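Local coordinates for short-chain dehydrogenase/reductase SDR (Paraburkholderia phymatum, PDB 5VA8), which binds NADP as a Rossmann-fold oxidoreductase and probably catalyses NADP(H)-dependent oxidation or reduction of a substrate, at the interface of chains A and B. Sequence-based numbering; all coordinates share one arbitrary frame. Chains: chain A/B, Short-chain dehydrogenase/reductase SDR.

Both contacts belong to one two-fold symmetric interface between chains A and B, with the centres of their C-alpha atoms about 17 Å apart. They share two elements of chain A. Helix 233-243 gives A:Arg238, A:Ala239, A:Ala241 and A:Phe242 to contact 1 and A:Glu235 to contact 2, while strand 255-258 gives A:Trp256 to the first and A:Ile258 to the second. Contact 1 lies at the two-fold axis, where Met9, Phe242 and Trp256 each meet their own counterpart, and is mainly apolar apart from the Met9 backbone bonds; contact 2 lies off the axis, buries a partner tyrosine and recurs with the chains exchanged. The deposited assembly is a tetramer, of which this may be one dimer interface.

Contact 1: the interface of chains A and B. Residues chain A 9, 11, 238-239, 241-242, 256; chain B 9, 238-239, 242, 256.
Extended backbone at A:Met9 and B:Met9 forms an antiparallel beta bridge, each amide N giving a hydrogen bond of 2.8 Å to the other Met9 carbonyl O, nearly straight at the hydrogen (163° for the bond from A:Met9), although each donor sits above the carbonyl plane. In this short-chain dehydrogenase/reductase the rest of the patch is built mainly from helix 233-243 and strand 255-258, late elements of the Rossmann-type fold that in many tetrameric SDRs form one of the two-fold interfaces; by analogy this is probably such an interface. A:Trp256 and B:Trp256 stack face to face, their planes 3° apart and the six-membered ring centroids at 3.6 Å. The side chains enter at about a right angle to each other, yet six-membered ring covers six-membered and five-membered covers five-membered; the CH2 atoms of A:Trp256 and B:Trp256 meet at 3.4 Å, as expected close to a two-fold axis. Within each chain, CD2 of Phe242 abuts the indole edge in its plane, which should help to fix the rotation of Trp256. A:Phe242 and B:Phe242 slide past each other in opposite directions: CB of A:Phe242 lies over the rim of the partner ring, 4.1 Å from CD1 of B:Phe242. With CG anti to the backbone N (chi1 -176°), the ring of A:Phe242 projects across the interface and sets its tip, CZ, 3.6 Å from CA of B:Ala239. The CE1 corner of the same ring lies beside the backbone carbonyl of B:Arg238. Each Met9 chain is extended until a bend at its last torsion turns the methyl across the boundary. CE of B:Met9 approaches CD1 of A:Leu11 at 3.8 Å and also packs by CB of A:Ala241 and the carbonyl O of A:Arg238. The counterpart methyl of A:Met9, a poorly ordered residue, probably lies in the same way against the B:Arg238 side chain, crossing it obliquely.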
loop_
_atom_site.group_PDB
_atom_site.type_symbol
_atom_site.label_atom_id
_atom_site.label_comp_id
_atom_site.label_asym_id
_atom_site.label_seq_id
_atom_site.Cartn_x
_atom_site.Cartn_y
_atom_site.Cartn_z
ATOM N N MET A 9 -24.629 20.136 -7.100
ATOM C CA MET A 9 -23.835 19.550 -8.177
ATOM C C MET A 9 -24.649 18.502 -8.929
ATOM O O MET A 9 -25.158 17.555 -8.320
ATOM C CB MET A 9 -22.560 18.910 -7.614
ATOM C CG MET A 9 -21.699 18.187 -8.646
ATOM S SD MET A 9 -20.390 17.173 -7.911
ATOM C CE MET A 9 -19.282 18.414 -7.249
ATOM N N LEU A 11 -25.068 15.328 -10.907
ATOM C CA LEU A 11 -24.287 14.115 -11.125
ATOM C C LEU A 11 -24.539 13.471 -12.483
ATOM O O LEU A 11 -23.861 12.492 -12.816
ATOM C CB LEU A 11 -24.564 13.096 -10.016
ATOM C CG LEU A 11 -24.179 13.569 -8.610
ATOM C CD1 LEU A 11 -24.227 12.388 -7.637
ATOM C CD2 LEU A 11 -22.819 14.251 -8.606
ATOM N N ARG A 238 -23.743 9.089 -0.188
ATOM C CA ARG A 238 -23.332 10.222 -1.011
ATOM C C ARG A 238 -22.009 9.943 -1.713
ATOM O O ARG A 238 -21.834 10.309 -2.880
ATOM C CB ARG A 238 -23.226 11.492 -0.164
ATOM C CG ARG A 238 -24.487 11.867 0.589
ATOM C CD ARG A 238 -25.657 12.206 -0.319
ATOM N NE ARG A 238 -26.767 12.746 0.470
ATOM C CZ ARG A 238 -27.988 12.985 0.000
ATOM N NH1 ARG A 238 -28.283 12.729 -1.267
ATOM N NH2 ARG A 238 -28.921 13.478 0.805
ATOM N N ALA A 239 -21.061 9.304 -1.020
ATOM C CA ALA A 239 -19.810 8.933 -1.680
ATOM C C ALA A 239 -20.062 7.928 -2.796
ATOM O O ALA A 239 -19.470 8.025 -3.876
ATOM C CB ALA A 239 -18.818 8.364 -0.669
ATOM N N ALA A 241 -22.802 7.730 -4.564
ATOM C CA ALA A 241 -23.412 8.467 -5.668
ATOM C C ALA A 241 -22.362 9.236 -6.456
ATOM O O ALA A 241 -22.420 9.289 -7.689
ATOM C CB ALA A 241 -24.500 9.410 -5.149
ATOM N N PHE A 242 -21.375 9.827 -5.769
ATOM C CA PHE A 242 -20.332 10.522 -6.518
ATOM C C PHE A 242 -19.568 9.559 -7.427
ATOM O O PHE A 242 -19.311 9.874 -8.599
ATOM C CB PHE A 242 -19.364 11.247 -5.587
ATOM C CG PHE A 242 -18.350 12.050 -6.343
ATOM C CD1 PHE A 242 -18.692 13.289 -6.846
ATOM C CD2 PHE A 242 -17.110 11.518 -6.649
ATOM C CE1 PHE A 242 -17.778 14.037 -7.592
ATOM C CE2 PHE A 242 -16.194 12.257 -7.401
ATOM C CZ PHE A 242 -16.535 13.508 -7.867
ATOM N N TRP A 256 -11.743 3.272 -1.832
ATOM C CA TRP A 256 -12.027 4.493 -1.078
ATOM C C TRP A 256 -12.366 4.105 0.352
ATOM O O TRP A 256 -13.434 3.550 0.611
ATOM C CB TRP A 256 -13.184 5.270 -1.700
ATOM C CG TRP A 256 -12.799 6.205 -2.821
ATOM C CD1 TRP A 256 -11.615 6.261 -3.476
ATOM C CD2 TRP A 256 -13.627 7.228 -3.385
ATOM N NE1 TRP A 256 -11.646 7.270 -4.432
ATOM C CE2 TRP A 256 -12.871 7.877 -4.385
ATOM C CE3 TRP A 256 -14.927 7.666 -3.129
ATOM C CZ2 TRP A 256 -13.380 8.941 -5.133
ATOM C CZ3 TRP A 256 -15.430 8.723 -3.875
ATOM C CH2 TRP A 256 -14.658 9.342 -4.862
ATOM N N MET B 9 -26.767 17.489 -5.999
ATOM C CA MET B 9 -26.358 17.201 -4.627
ATOM C C MET B 9 -25.871 18.484 -3.962
ATOM O O MET B 9 -24.945 19.134 -4.462
ATOM C CB MET B 9 -25.256 16.138 -4.599
ATOM C CG MET B 9 -24.874 15.659 -3.198
ATOM S SD MET B 9 -23.320 14.729 -3.155
ATOM C CE MET B 9 -23.842 13.190 -3.914
ATOM N N ARG B 238 -14.335 18.645 -9.512
ATOM C CA ARG B 238 -15.535 18.096 -8.878
ATOM C C ARG B 238 -15.180 17.144 -7.743
ATOM O O ARG B 238 -15.849 17.139 -6.702
ATOM C CB ARG B 238 -16.413 17.365 -9.894
ATOM C CG ARG B 238 -16.824 18.177 -11.110
ATOM C CD ARG B 238 -17.625 19.409 -10.769
ATOM N NE ARG B 238 -18.088 20.055 -11.998
ATOM C CZ ARG B 238 -18.727 21.221 -12.053
ATOM N NH1 ARG B 238 -18.994 21.900 -10.944
ATOM N NH2 ARG B 238 -19.100 21.707 -13.231
ATOM N N ALA B 239 -14.145 16.321 -7.928
ATOM C CA ALA B 239 -13.682 15.471 -6.836
ATOM C C ALA B 239 -13.180 16.313 -5.671
ATOM O O ALA B 239 -13.465 16.014 -4.507
ATOM C CB ALA B 239 -12.585 14.529 -7.325
ATOM N N PHE B 242 -16.228 17.607 -3.806
ATOM C CA PHE B 242 -16.848 16.601 -2.949
ATOM C C PHE B 242 -16.065 16.434 -1.651
ATOM O O PHE B 242 -16.659 16.343 -0.572
ATOM C CB PHE B 242 -16.972 15.252 -3.663
ATOM C CG PHE B 242 -17.680 14.221 -2.823
ATOM C CD1 PHE B 242 -19.063 14.172 -2.784
ATOM C CD2 PHE B 242 -16.959 13.369 -1.997
ATOM C CE1 PHE B 242 -19.721 13.249 -1.979
ATOM C CE2 PHE B 242 -17.604 12.454 -1.187
ATOM C CZ PHE B 242 -18.986 12.389 -1.177
ATOM N N TRP B 256 -6.494 10.038 -2.864
ATOM C CA TRP B 256 -7.439 9.705 -3.925
ATOM C C TRP B 256 -6.728 9.829 -5.265
ATOM O O TRP B 256 -6.444 10.942 -5.722
ATOM C CB TRP B 256 -8.661 10.610 -3.889
ATOM C CG TRP B 256 -9.710 10.152 -2.924
ATOM C CD1 TRP B 256 -9.598 9.169 -1.992
ATOM C CD2 TRP B 256 -11.038 10.657 -2.828
ATOM N NE1 TRP B 256 -10.790 9.027 -1.306
ATOM C CE2 TRP B 256 -11.688 9.931 -1.804
ATOM C CE3 TRP B 256 -11.740 11.659 -3.501
ATOM C CZ2 TRP B 256 -13.007 10.179 -1.444
ATOM C CZ3 TRP B 256 -13.055 11.900 -3.141
ATOM C CH2 TRP B 256 -13.666 11.167 -2.121
#

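Contact 2: the interface of chains A and B. Residues chain A 193-194, 225-227, 229-231, 235, 258-261; chain B 180, 249-250, 252.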
loop_
_atom_site.group_PDB
_atom_site.type_symbol
_atom_site.label_atom_id
_atom_site.label_comp_id
_atom_site.label_asym_id
_atom_site.label_seq_id
_atom_site.Cartn_x
_atom_site.Cartn_y
_atom_site.Cartn_z
ATOM N N ILE A 193 -16.293 2.065 10.888
ATOM C CA ILE A 193 -17.482 1.720 11.660
ATOM C C ILE A 193 -18.598 2.716 11.356
ATOM O O ILE A 193 -18.414 3.940 11.442
ATOM C CB ILE A 193 -17.175 1.626 13.165
ATOM C CG1 ILE A 193 -18.447 1.202 13.915
ATOM C CG2 ILE A 193 -16.593 2.917 13.710
ATOM C CD1 ILE A 193 -18.217 0.849 15.383
ATOM N N PHE A 194 -19.756 2.181 10.952
ATOM C CA PHE A 194 -20.923 2.977 10.600
ATOM C C PHE A 194 -22.098 2.610 11.495
ATOM O O PHE A 194 -22.279 1.444 11.859
ATOM C CB PHE A 194 -21.292 2.788 9.127
ATOM C CG PHE A 194 -20.518 3.694 8.212
ATOM C CD1 PHE A 194 -21.134 4.793 7.635
ATOM C CD2 PHE A 194 -19.161 3.486 7.990
ATOM C CE1 PHE A 194 -20.427 5.660 6.822
ATOM C CE2 PHE A 194 -18.437 4.347 7.177
ATOM C CZ PHE A 194 -19.074 5.436 6.587
ATOM N N ILE A 225 -11.449 6.874 17.512
ATOM C CA ILE A 225 -11.531 7.214 16.090
ATOM C C ILE A 225 -11.100 8.665 15.944
ATOM O O ILE A 225 -11.622 9.522 16.670
ATOM C CB ILE A 225 -12.953 7.019 15.547
ATOM C CG1 ILE A 225 -13.411 5.577 15.750
ATOM C CG2 ILE A 225 -13.018 7.386 14.071
ATOM C CD1 ILE A 225 -14.885 5.389 15.528
ATOM N N PRO A 226 -10.157 8.994 15.052
ATOM C CA PRO A 226 -9.725 10.400 14.961
ATOM C C PRO A 226 -10.883 11.361 14.724
ATOM O O PRO A 226 -10.928 12.421 15.351
ATOM C CB PRO A 226 -8.722 10.373 13.798
ATOM C CG PRO A 226 -8.164 8.972 13.836
ATOM C CD PRO A 226 -9.318 8.096 14.235
ATOM N N ALA A 227 -11.854 11.001 13.878
ATOM C CA ALA A 227 -13.011 11.876 13.693
ATOM C C ALA A 227 -13.930 11.916 14.911
ATOM O O ALA A 227 -14.803 12.788 14.965
ATOM C CB ALA A 227 -13.820 11.446 12.467
ATOM N N ARG A 229 -16.377 10.056 15.907
ATOM C CA ARG A 229 -17.765 9.677 15.694
ATOM C C ARG A 229 -17.779 8.429 14.827
ATOM O O ARG A 229 -16.751 8.025 14.279
ATOM C CB ARG A 229 -18.565 10.809 15.040
ATOM C CG ARG A 229 -18.050 11.220 13.642
ATOM C CD ARG A 229 -19.023 12.206 13.026
ATOM N NE ARG A 229 -18.673 12.701 11.694
ATOM C CZ ARG A 229 -19.016 12.108 10.552
ATOM N NH1 ARG A 229 -19.674 10.951 10.569
ATOM N NH2 ARG A 229 -18.682 12.658 9.384
ATOM N N PHE A 230 -18.959 7.819 14.707
ATOM C CA PHE A 230 -19.195 6.773 13.717
ATOM C C PHE A 230 -19.667 7.396 12.405
ATOM O O PHE A 230 -20.152 8.531 12.368
ATOM C CB PHE A 230 -20.250 5.770 14.202
ATOM C CG PHE A 230 -19.879 5.032 15.469
ATOM C CD1 PHE A 230 -18.556 4.914 15.874
ATOM C CD2 PHE A 230 -20.870 4.441 16.247
ATOM C CE1 PHE A 230 -18.229 4.225 17.041
ATOM C CE2 PHE A 230 -20.548 3.750 17.429
ATOM C CZ PHE A 230 -19.227 3.643 17.817
ATOM N N GLY A 231 -19.531 6.630 11.319
ATOM C CA GLY A 231 -20.039 7.077 10.039
ATOM C C GLY A 231 -21.555 6.948 9.939
ATOM O O GLY A 231 -22.194 6.159 10.638
ATOM N N GLU A 235 -23.936 9.700 4.549
ATOM C CA GLU A 235 -22.697 10.155 3.919
ATOM C C GLU A 235 -22.032 9.038 3.122
ATOM O O GLU A 235 -21.394 9.313 2.102
ATOM C CB GLU A 235 -21.733 10.738 4.964
ATOM C CG GLU A 235 -21.031 9.709 5.855
ATOM C CD GLU A 235 -20.361 10.336 7.066
ATOM O OE1 GLU A 235 -19.826 11.470 6.950
ATOM O OE2 GLU A 235 -20.370 9.695 8.134
ATOM N N ILE A 258 -13.537 5.028 3.960
ATOM C CA ILE A 258 -14.357 6.059 4.594
ATOM C C ILE A 258 -14.457 5.650 6.058
ATOM O O ILE A 258 -15.345 4.874 6.441
ATOM C CB ILE A 258 -15.737 6.194 3.944
ATOM C CG1 ILE A 258 -15.599 6.380 2.432
ATOM C CG2 ILE A 258 -16.498 7.381 4.520
ATOM C CD1 ILE A 258 -16.912 6.661 1.758
ATOM N N ASP A 259 -13.520 6.164 6.885
ATOM C CA ASP A 259 -13.372 5.618 8.231
ATOM C C ASP A 259 -12.983 6.652 9.282
ATOM O O ASP A 259 -12.574 6.250 10.383
ATOM C CB ASP A 259 -12.339 4.468 8.225
ATOM C CG ASP A 259 -10.890 4.954 8.134
ATOM O OD1 ASP A 259 -10.634 6.112 7.737
ATOM O OD2 ASP A 259 -9.995 4.149 8.469
ATOM N N GLY A 260 -13.105 7.947 9.008
ATOM C CA GLY A 260 -12.747 8.917 10.028
ATOM C C GLY A 260 -11.291 8.903 10.426
ATOM O O GLY A 260 -10.948 9.389 11.514
ATOM N N GLY A 261 -10.416 8.368 9.571
ATOM C CA GLY A 261 -8.992 8.315 9.835
ATOM C C GLY A 261 -8.541 7.181 10.727
ATOM O O GLY A 261 -7.371 7.159 11.129
ATOM N N ALA B 180 -8.227 15.589 13.059
ATOM C CA ALA B 180 -9.562 15.062 12.797
ATOM C C ALA B 180 -10.565 15.231 13.941
ATOM O O ALA B 180 -11.768 15.327 13.640
ATOM C CB ALA B 180 -9.455 13.582 12.392
ATOM N N GLY B 249 -17.101 14.394 5.568
ATOM C CA GLY B 249 -16.509 14.621 6.873
ATOM C C GLY B 249 -15.920 13.385 7.519
ATOM O O GLY B 249 -15.201 13.515 8.515
ATOM N N TYR B 250 -16.211 12.197 6.988
ATOM C CA TYR B 250 -15.652 10.964 7.525
ATOM C C TYR B 250 -14.522 10.437 6.658
ATOM O O TYR B 250 -14.121 9.277 6.809
ATOM C CB TYR B 250 -16.743 9.904 7.676
ATOM C CG TYR B 250 -16.562 8.981 8.863
ATOM C CD1 TYR B 250 -16.375 9.493 10.147
ATOM C CD2 TYR B 250 -16.597 7.601 8.710
ATOM C CE1 TYR B 250 -16.222 8.652 11.237
ATOM C CE2 TYR B 250 -16.456 6.751 9.802
ATOM C CZ TYR B 250 -16.255 7.285 11.064
ATOM O OH TYR B 250 -16.120 6.435 12.154
ATOM N N THR B 252 -10.690 11.244 5.834
ATOM C CA THR B 252 -9.516 12.056 6.119
ATOM C C THR B 252 -8.267 11.194 6.044
ATOM O O THR B 252 -8.314 9.974 6.250
ATOM C CB THR B 252 -9.607 12.776 7.474
ATOM O OG1 THR B 252 -8.602 13.797 7.514
ATOM C CG2 THR B 252 -9.399 11.810 8.643
HETATM O O HOH W 1 -17.842 11.171 4.891
HETATM O O HOH W 2 -14.218 4.335 11.533
HETATM O O HOH W 3 -19.799 14.029 6.287
#
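The carboxylate oxygen OE1 of A:Glu235 is gripped three times: by NH2 of A:Arg229 at 2.9 Å, by water 3 at 2.6 Å and by water 1. These waters continue to the backbone N atoms of B:Gly249 and B:Tyr250 respectively. A:Arg229 meets the carboxylate end-on; its NH1 reaches OE2 of A:Glu235 at 2.8 Å, almost straight (179° at the hydrogen), and both oxygens use their syn lone pairs. This salt bridge probably favours a charged carboxylate and fixes the guanidinium, with a further bond from NH1 to O of A:Phe230, so that CD1 of B:Tyr250 lies over the rim of its face, the planes tilted 31° apart. The B:Tyr250 ring is wedged between backbone segments: N of A:Gly260 lies 3.4 Å above the centre of one face, and N of A:Gly231 covers the rim of the other. A:Phe194 adds an edge-to-face contact, its ring turned 84° from the tyrosine. At the tip, the phenol OH donates to O of A:Arg229 at 2.7 Å, in the carbonyl plane on a lone pair, and also pairs with water 2, which links to N of A:Ile193 and O of A:Asp259. At the tyrosine's base, N of A:Gly260 donates to O of B:Tyr250 at 2.8 Å, from above the carbonyl plane. With 191 Å² hidden by chain A, B:Tyr250 plugs the partner surface and probably helps to hold the SDR subunits together.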